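Long-range contact in UDP-N-Acetylglucosamine 2-Epimerase (Thermus thermophilus, PDB 1V4V), which probably interconverts UDP-N-acetylglucosamine and UDP-N-acetylmannosamine by epimerising the sugar at C2: residues D144-K158 with G165-T177. Sequence-based numbering, arbitrary orientation.
Sequences DVLTDLDFAPTPLAK and GKREEGILVTGQT
Lys166 NZ is gripped by two backbone carbonyls where helix 136-146 gives way to strand 149-152. It donates to Asp144 O at 2.7 Å, almost straight along that carbonyl, and to Thr147 O at 2.9 Å, approaching well off the C=O axis. Bends at chi2 and chi3 coil the lysine chain, carrying CE past Asp150 OD1, whose salt bridge to Lys166 NZ is long at 3.8 Å. The ammonium thus joins this turn to the loop before strand 171-173. Asp144 turns its own carboxylate to Arg126 and His120.

Beyond this lysine the two strands run parallel, their segment axes 22° apart. Four backbone bonds zip them: Asp150 N to Gly170 O, Leu172 N to Asp150 O, Ala152 N to Leu172 O and Thr174 N to Ala152 O. On one face, Phe151 CD1 lies 3.9 Å from Leu172 CD2, at the ring edge, with Thr174 CG2 beside it; Val357 and Met356 of helix 353-364 pack on Phe151 and Leu172 respectively.

The other face carries Ala152, Ile171 and Val173 beneath helix 155-162. Lys158 spans it with a fully extended chain, CG anti to the backbone N (chi1 172°): CG lies 3.7 Å from Ile171 CG2, CD rests on Val173 CG2, and NZ reaches the syn side of Glu168 OE2 at 2.8 Å in a salt bridge. Thr154 caps the start of that helix by accepting from Ala157 N, while Gly165 closes its far end in a Schellman motif. Strand, helix and parallel neighbouring strand make a beta-alpha-beta crossover, here finishing the edge of the N-terminal Rossmann-like sheet of a GT-B fold.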
ATOM      1  N   ASP A 144      -0.902  -4.353  -0.869  1.00 20.77           N
ATOM      2  CA  ASP A 144       0.183  -5.329  -0.847  1.00 21.15           C
ATOM      3  C   ASP A 144       1.395  -4.925  -0.026  1.00 21.05           C
ATOM      4  O   ASP A 144       2.205  -5.767   0.345  1.00 22.69           O
ATOM      5  CB  ASP A 144       0.595  -5.708  -2.269  1.00 22.12           C
ATOM      6  CG  ASP A 144      -0.476  -6.521  -2.968  1.00 25.14           C
ATOM      7  OD1 ASP A 144      -1.284  -7.150  -2.253  1.00 26.75           O
ATOM      8  OD2 ASP A 144      -0.513  -6.535  -4.215  1.00 25.72           O
ATOM      9  N   VAL A 145       1.534  -3.637   0.257  1.00 20.04           N
ATOM     10  CA  VAL A 145       2.637  -3.206   1.109  1.00 19.21           C
ATOM     11  C   VAL A 145       2.395  -3.831   2.488  1.00 20.33           C
ATOM     12  O   VAL A 145       3.323  -4.289   3.151  1.00 23.99           O
ATOM     13  CB  VAL A 145       2.655  -1.667   1.276  1.00 18.43           C
ATOM     14  CG1 VAL A 145       3.496  -1.279   2.491  1.00 20.25           C
ATOM     15  CG2 VAL A 145       3.207  -1.016   0.026  1.00 18.51           C
ATOM     16  N   LEU A 146       1.128  -3.863   2.891  1.00 21.16           N
ATOM     17  CA  LEU A 146       0.719  -4.369   4.201  1.00 22.59           C
ATOM     18  C   LEU A 146       0.450  -5.864   4.334  1.00 26.15           C
ATOM     19  O   LEU A 146       0.290  -6.364   5.445  1.00 26.65           O
ATOM     20  CB  LEU A 146      -0.546  -3.639   4.652  1.00 22.68           C
ATOM     21  CG  LEU A 146      -0.540  -2.119   4.545  1.00 21.36           C
ATOM     22  CD1 LEU A 146      -1.882  -1.594   5.016  1.00 20.01           C
ATOM     23  CD2 LEU A 146       0.608  -1.542   5.378  1.00 19.97           C
ATOM     24  N   THR A 147       0.402  -6.580   3.221  1.00 23.85           N
ATOM     25  CA  THR A 147       0.078  -8.000   3.271  1.00 25.06           C
ATOM     26  C   THR A 147       1.136  -8.960   3.795  1.00 23.94           C
ATOM     27  O   THR A 147       2.319  -8.875   3.448  1.00 23.23           O
ATOM     28  CB  THR A 147      -0.368  -8.485   1.892  1.00 25.03           C
ATOM     29  OG1 THR A 147       0.701  -8.303   0.960  1.00 30.93           O
ATOM     30  CG2 THR A 147      -1.579  -7.696   1.429  1.00 20.97           C
ATOM     31  N   ASP A 148       0.680  -9.883   4.637  1.00 24.11           N
ATOM     32  CA  ASP A 148       1.536 -10.908   5.219  1.00 25.00           C
ATOM     33  C   ASP A 148       1.710 -12.023   4.194  1.00 26.19           C
ATOM     34  O   ASP A 148       2.801 -12.566   4.027  1.00 27.06           O
ATOM     35  CB  ASP A 148       0.888 -11.476   6.482  1.00 26.98           C
ATOM     36  CG  ASP A 148       1.639 -12.674   7.034  1.00 31.89           C
ATOM     37  OD1 ASP A 148       2.828 -12.522   7.405  1.00 28.93           O
ATOM     38  OD2 ASP A 148       1.034 -13.768   7.086  1.00 29.68           O
ATOM     39  N   LEU A 149       0.624 -12.356   3.506  1.00 25.66           N
ATOM     40  CA  LEU A 149       0.656 -13.401   2.493  1.00 27.04           C
ATOM     41  C   LEU A 149      -0.160 -12.985   1.275  1.00 23.96           C
ATOM     42  O   LEU A 149      -1.330 -12.618   1.395  1.00 25.86           O
ATOM     43  CB  LEU A 149       0.103 -14.711   3.071  1.00 28.98           C
ATOM     44  CG  LEU A 149       0.163 -15.967   2.194  1.00 32.34           C
ATOM     45  CD1 LEU A 149       1.569 -16.152   1.638  1.00 32.41           C
ATOM     46  CD2 LEU A 149      -0.255 -17.183   3.027  1.00 31.54           C
ATOM     47  N   ASP A 150       0.476 -13.018   0.110  1.00 24.37           N
ATOM     48  CA  ASP A 150      -0.191 -12.676  -1.144  1.00 23.70           C
ATOM     49  C   ASP A 150      -0.487 -13.968  -1.882  1.00 25.01           C
ATOM     50  O   ASP A 150       0.404 -14.803  -2.060  1.00 25.42           O
ATOM     51  CB  ASP A 150       0.710 -11.806  -2.021  1.00 27.16           C
ATOM     52  CG  ASP A 150       0.638 -10.341  -1.656  1.00 29.90           C
ATOM     53  OD1 ASP A 150       1.694  -9.682  -1.658  1.00 35.63           O
ATOM     54  OD2 ASP A 150      -0.475  -9.848  -1.379  1.00 33.26           O
ATOM     55  N   PHE A 151      -1.738 -14.130  -2.302  1.00 24.08           N
ATOM     56  CA  PHE A 151      -2.152 -15.313  -3.043  1.00 24.10           C
ATOM     57  C   PHE A 151      -2.273 -14.885  -4.503  1.00 23.85           C
ATOM     58  O   PHE A 151      -3.276 -14.301  -4.909  1.00 23.23           O
ATOM     59  CB  PHE A 151      -3.490 -15.810  -2.499  1.00 23.06           C
ATOM     60  CG  PHE A 151      -3.445 -16.172  -1.038  1.00 23.85           C
ATOM     61  CD1 PHE A 151      -2.919 -17.393  -0.627  1.00 22.50           C
ATOM     62  CD2 PHE A 151      -3.909 -15.283  -0.071  1.00 24.51           C
ATOM     63  CE1 PHE A 151      -2.857 -17.729   0.731  1.00 22.77           C
ATOM     64  CE2 PHE A 151      -3.851 -15.603   1.286  1.00 25.04           C
ATOM     65  CZ  PHE A 151      -3.325 -16.831   1.688  1.00 24.58           C
ATOM     66  N   ALA A 152      -1.224 -15.157  -5.275  1.00 23.83           N
ATOM     67  CA  ALA A 152      -1.179 -14.784  -6.685  1.00 24.37           C
ATOM     68  C   ALA A 152      -1.860 -15.812  -7.576  1.00 24.86           C
ATOM     69  O   ALA A 152      -1.617 -17.007  -7.457  1.00 25.49           O
ATOM     70  CB  ALA A 152       0.264 -14.599  -7.121  1.00 23.46           C
ATOM     71  N   PRO A 153      -2.720 -15.351  -8.494  1.00 26.96           N
ATOM     72  CA  PRO A 153      -3.416 -16.280  -9.388  1.00 27.73           C
ATOM     73  C   PRO A 153      -2.510 -16.905 -10.447  1.00 29.39           C
ATOM     74  O   PRO A 153      -2.745 -18.026 -10.888  1.00 31.56           O
ATOM     75  CB  PRO A 153      -4.506 -15.405 -10.002  1.00 27.74           C
ATOM     76  CG  PRO A 153      -3.831 -14.055 -10.077  1.00 27.81           C
ATOM     77  CD  PRO A 153      -3.161 -13.962  -8.722  1.00 24.64           C
ATOM     78  N   THR A 154      -1.458 -16.187 -10.829  1.00 29.56           N
ATOM     79  CA  THR A 154      -0.540 -16.658 -11.865  1.00 31.19           C
ATOM     80  C   THR A 154       0.921 -16.360 -11.556  1.00 33.21           C
ATOM     81  O   THR A 154       1.233 -15.563 -10.670  1.00 31.41           O
ATOM     82  CB  THR A 154      -0.828 -15.964 -13.208  1.00 32.18           C
ATOM     83  OG1 THR A 154      -0.572 -14.558 -13.069  1.00 31.40           O
ATOM     84  CG2 THR A 154      -2.278 -16.168 -13.628  1.00 32.09           C
ATOM     85  N   PRO A 155       1.840 -16.998 -12.302  1.00 32.97           N
ATOM     86  CA  PRO A 155       3.276 -16.785 -12.110  1.00 33.35           C
ATOM     87  C   PRO A 155       3.602 -15.322 -12.417  1.00 33.99           C
ATOM     88  O   PRO A 155       4.469 -14.719 -11.784  1.00 34.75           O
ATOM     89  CB  PRO A 155       3.900 -17.743 -13.121  1.00 35.28           C
ATOM     90  CG  PRO A 155       2.921 -18.884 -13.132  1.00 34.76           C
ATOM     91  CD  PRO A 155       1.599 -18.155 -13.187  1.00 34.27           C
ATOM     92  N   LEU A 156       2.893 -14.755 -13.391  1.00 34.23           N
ATOM     93  CA  LEU A 156       3.096 -13.364 -13.775  1.00 34.45           C
ATOM     94  C   LEU A 156       2.743 -12.435 -12.614  1.00 34.21           C
ATOM     95  O   LEU A 156       3.445 -11.452 -12.349  1.00 33.77           O
ATOM     96  CB  LEU A 156       2.235 -13.014 -14.990  1.00 36.47           C
ATOM     97  CG  LEU A 156       2.240 -11.539 -15.402  1.00 39.00           C
ATOM     98  CD1 LEU A 156       3.656 -11.105 -15.765  1.00 41.47           C
ATOM     99  CD2 LEU A 156       1.300 -11.335 -16.576  1.00 41.96           C
ATOM    100  N   ALA A 157       1.650 -12.742 -11.925  1.00 31.34           N
ATOM    101  CA  ALA A 157       1.231 -11.934 -10.788  1.00 31.22           C
ATOM    102  C   ALA A 157       2.317 -11.988  -9.717  1.00 30.26           C
ATOM    103  O   ALA A 157       2.636 -10.975  -9.094  1.00 28.99           O
ATOM    104  CB  ALA A 157      -0.097 -12.445 -10.231  1.00 29.89           C
ATOM    105  N   LYS A 158       2.889 -13.172  -9.514  1.00 29.24           N
ATOM    106  CA  LYS A 158       3.953 -13.341  -8.530  1.00 29.53           C
ATOM    107  C   LYS A 158       5.154 -12.500  -8.946  1.00 30.29           C
ATOM    108  O   LYS A 158       5.792 -11.858  -8.110  1.00 28.82           O
ATOM    109  CB  LYS A 158       4.371 -14.810  -8.425  1.00 29.59           C
ATOM    110  CG  LYS A 158       5.602 -15.041  -7.552  1.00 29.68           C
ATOM    111  CD  LYS A 158       5.951 -16.517  -7.406  1.00 30.61           C
ATOM    112  CE  LYS A 158       7.228 -16.689  -6.587  1.00 33.46           C
ATOM    113  NZ  LYS A 158       7.594 -18.115  -6.368  1.00 32.88           N
ATOM    114  N   GLY A 165       9.107  -5.517  -4.194  1.00 41.03           N
ATOM    115  CA  GLY A 165       9.762  -5.741  -2.917  1.00 42.42           C
ATOM    116  C   GLY A 165       9.190  -6.846  -2.051  1.00 42.66           C
ATOM    117  O   GLY A 165       9.665  -7.067  -0.937  1.00 42.10           O
ATOM    118  N   LYS A 166       8.168  -7.537  -2.543  1.00 42.56           N
ATOM    119  CA  LYS A 166       7.572  -8.624  -1.779  1.00 41.14           C
ATOM    120  C   LYS A 166       8.546  -9.796  -1.808  1.00 40.48           C
ATOM    121  O   LYS A 166       9.162 -10.073  -2.832  1.00 39.39           O
ATOM    122  CB  LYS A 166       6.229  -9.040  -2.387  1.00 40.64           C
ATOM    123  CG  LYS A 166       5.202  -7.914  -2.466  1.00 42.06           C
ATOM    124  CD  LYS A 166       4.844  -7.365  -1.088  1.00 42.09           C
ATOM    125  CE  LYS A 166       4.064  -8.377  -0.269  1.00 42.21           C
ATOM    126  NZ  LYS A 166       3.694  -7.840   1.066  1.00 40.50           N
ATOM    127  N   ARG A 167       8.687 -10.474  -0.677  1.00 41.42           N
ATOM    128  CA  ARG A 167       9.596 -11.608  -0.569  1.00 42.38           C
ATOM    129  C   ARG A 167       8.929 -12.912  -0.996  1.00 41.19           C
ATOM    130  O   ARG A 167       7.711 -13.060  -0.895  1.00 39.56           O
ATOM    131  CB  ARG A 167      10.091 -11.732   0.874  1.00 45.60           C
ATOM    132  CG  ARG A 167      10.874 -10.522   1.352  1.00 50.47           C
ATOM    133  CD  ARG A 167      11.010 -10.514   2.864  1.00 54.91           C
ATOM    134  NE  ARG A 167       9.704 -10.465   3.516  1.00 59.18           N
ATOM    135  CZ  ARG A 167       9.525 -10.243   4.814  1.00 60.94           C
ATOM    136  NH1 ARG A 167      10.573 -10.047   5.605  1.00 62.85           N
ATOM    137  NH2 ARG A 167       8.299 -10.216   5.322  1.00 62.56           N
ATOM    138  N   GLU A 168       9.745 -13.851  -1.466  1.00 41.25           N
ATOM    139  CA  GLU A 168       9.275 -15.159  -1.915  1.00 41.58           C
ATOM    140  C   GLU A 168       8.368 -15.865  -0.913  1.00 41.50           C
ATOM    141  O   GLU A 168       7.284 -16.330  -1.264  1.00 40.34           O
ATOM    142  CB  GLU A 168      10.472 -16.064  -2.220  1.00 43.35           C
ATOM    143  CG  GLU A 168      11.098 -15.846  -3.583  1.00 48.14           C
ATOM    144  CD  GLU A 168      10.362 -16.586  -4.685  1.00 50.09           C
ATOM    145  OE1 GLU A 168      10.706 -16.384  -5.868  1.00 51.90           O
ATOM    146  OE2 GLU A 168       9.447 -17.377  -4.366  1.00 51.01           O
ATOM    147  N   GLU A 169       8.817 -15.949   0.335  1.00 40.53           N
ATOM    148  CA  GLU A 169       8.056 -16.630   1.377  1.00 41.03           C
ATOM    149  C   GLU A 169       6.683 -16.004   1.597  1.00 39.16           C
ATOM    150  O   GLU A 169       5.781 -16.645   2.130  1.00 39.23           O
ATOM    151  CB  GLU A 169       8.847 -16.622   2.691  1.00 44.00           C
ATOM    152  CG  GLU A 169       8.747 -15.327   3.477  1.00 47.98           C
ATOM    153  CD  GLU A 169       7.689 -15.392   4.563  1.00 50.99           C
ATOM    154  OE1 GLU A 169       7.247 -14.322   5.032  1.00 51.88           O
ATOM    155  OE2 GLU A 169       7.310 -16.517   4.956  1.00 52.65           O
ATOM    156  N   GLY A 170       6.530 -14.754   1.182  1.00 36.12           N
ATOM    157  CA  GLY A 170       5.262 -14.074   1.359  1.00 35.67           C
ATOM    158  C   GLY A 170       4.323 -14.181   0.172  1.00 34.39           C
ATOM    159  O   GLY A 170       3.299 -13.498   0.133  1.00 33.80           O
ATOM    160  N   ILE A 171       4.666 -15.024  -0.798  1.00 32.40           N
ATOM    161  CA  ILE A 171       3.827 -15.196  -1.984  1.00 30.84           C
ATOM    162  C   ILE A 171       3.544 -16.669  -2.255  1.00 31.29           C
ATOM    163  O   ILE A 171       4.446 -17.503  -2.192  1.00 30.18           O
ATOM    164  CB  ILE A 171       4.503 -14.623  -3.246  1.00 31.56           C
ATOM    165  CG1 ILE A 171       4.882 -13.157  -3.023  1.00 29.58           C
ATOM    166  CG2 ILE A 171       3.564 -14.758  -4.444  1.00 29.52           C
ATOM    167  CD1 ILE A 171       5.792 -12.598  -4.091  1.00 29.98           C
ATOM    168  N   LEU A 172       2.286 -16.972  -2.562  1.00 29.36           N
ATOM    169  CA  LEU A 172       1.856 -18.332  -2.881  1.00 30.00           C
ATOM    170  C   LEU A 172       1.054 -18.264  -4.180  1.00 28.54           C
ATOM    171  O   LEU A 172       0.111 -17.490  -4.276  1.00 26.84           O
ATOM    172  CB  LEU A 172       0.963 -18.886  -1.764  1.00 30.66           C
ATOM    173  CG  LEU A 172       0.373 -20.288  -1.963  1.00 34.51           C
ATOM    174  CD1 LEU A 172       1.481 -21.326  -1.889  1.00 37.85           C
ATOM    175  CD2 LEU A 172      -0.664 -20.570  -0.884  1.00 36.38           C
ATOM    176  N   VAL A 173       1.440 -19.047  -5.183  1.00 28.55           N
ATOM    177  CA  VAL A 173       0.706 -19.061  -6.451  1.00 28.62           C
ATOM    178  C   VAL A 173      -0.408 -20.081  -6.251  1.00 27.94           C
ATOM    179  O   VAL A 173      -0.146 -21.265  -6.055  1.00 29.28           O
ATOM    180  CB  VAL A 173       1.605 -19.489  -7.628  1.00 29.56           C
ATOM    181  CG1 VAL A 173       0.792 -19.544  -8.907  1.00 31.75           C
ATOM    182  CG2 VAL A 173       2.748 -18.502  -7.786  1.00 30.94           C
ATOM    183  N   THR A 174      -1.652 -19.618  -6.312  1.00 26.29           N
ATOM    184  CA  THR A 174      -2.795 -20.482  -6.054  1.00 26.50           C
ATOM    185  C   THR A 174      -3.696 -20.828  -7.232  1.00 26.41           C
ATOM    186  O   THR A 174      -4.428 -21.814  -7.177  1.00 26.16           O
ATOM    187  CB  THR A 174      -3.704 -19.844  -4.994  1.00 26.68           C
ATOM    188  OG1 THR A 174      -4.253 -18.629  -5.526  1.00 26.70           O
ATOM    189  CG2 THR A 174      -2.914 -19.522  -3.729  1.00 26.23           C
ATOM    190  N   GLY A 175      -3.641 -20.030  -8.291  1.00 26.72           N
ATOM    191  CA  GLY A 175      -4.544 -20.245  -9.406  1.00 26.24           C
ATOM    192  C   GLY A 175      -5.764 -19.428  -9.006  1.00 27.98           C
ATOM    193  O   GLY A 175      -5.756 -18.821  -7.933  1.00 24.78           O
ATOM    194  N   GLN A 176      -6.815 -19.406  -9.820  1.00 27.63           N
ATOM    195  CA  GLN A 176      -7.987 -18.604  -9.480  1.00 27.98           C
ATOM    196  C   GLN A 176      -9.068 -19.303  -8.660  1.00 28.28           C
ATOM    197  O   GLN A 176      -9.505 -20.402  -8.998  1.00 27.11           O
ATOM    198  CB  GLN A 176      -8.610 -18.038 -10.759  1.00 32.02           C
ATOM    199  CG  GLN A 176      -7.656 -17.180 -11.571  1.00 36.51           C
ATOM    200  CD  GLN A 176      -8.374 -16.340 -12.613  1.00 42.05           C
ATOM    201  OE1 GLN A 176      -7.796 -15.974 -13.639  1.00 42.35           O
ATOM    202  NE2 GLN A 176      -9.637 -16.019 -12.348  1.00 42.85           N
ATOM    203  N   THR A 177      -9.506 -18.661  -7.578  1.00 26.78           N
ATOM    204  CA  THR A 177     -10.552 -19.252  -6.755  1.00 27.27           C
ATOM    205  C   THR A 177     -11.860 -19.235  -7.541  1.00 26.59           C
ATOM    206  O   THR A 177     -12.805 -19.953  -7.207  1.00 27.97           O
ATOM    207  CB  THR A 177     -10.749 -18.492  -5.422  1.00 25.50           C
ATOM    208  OG1 THR A 177     -11.162 -17.147  -5.683  1.00 24.56           O
ATOM    209  CG2 THR A 177      -9.454 -18.488  -4.618  1.00 25.18           C
TER
HETATM  210  O   HOH W   1       5.298 -10.699   4.044  1.00 61.61           O
HETATM  211  O   HOH W   2      -5.759 -16.166  -5.306  1.00 35.38           O
HETATM  212  O   HOH W   3       5.192 -18.625  -4.682  1.00 38.19           O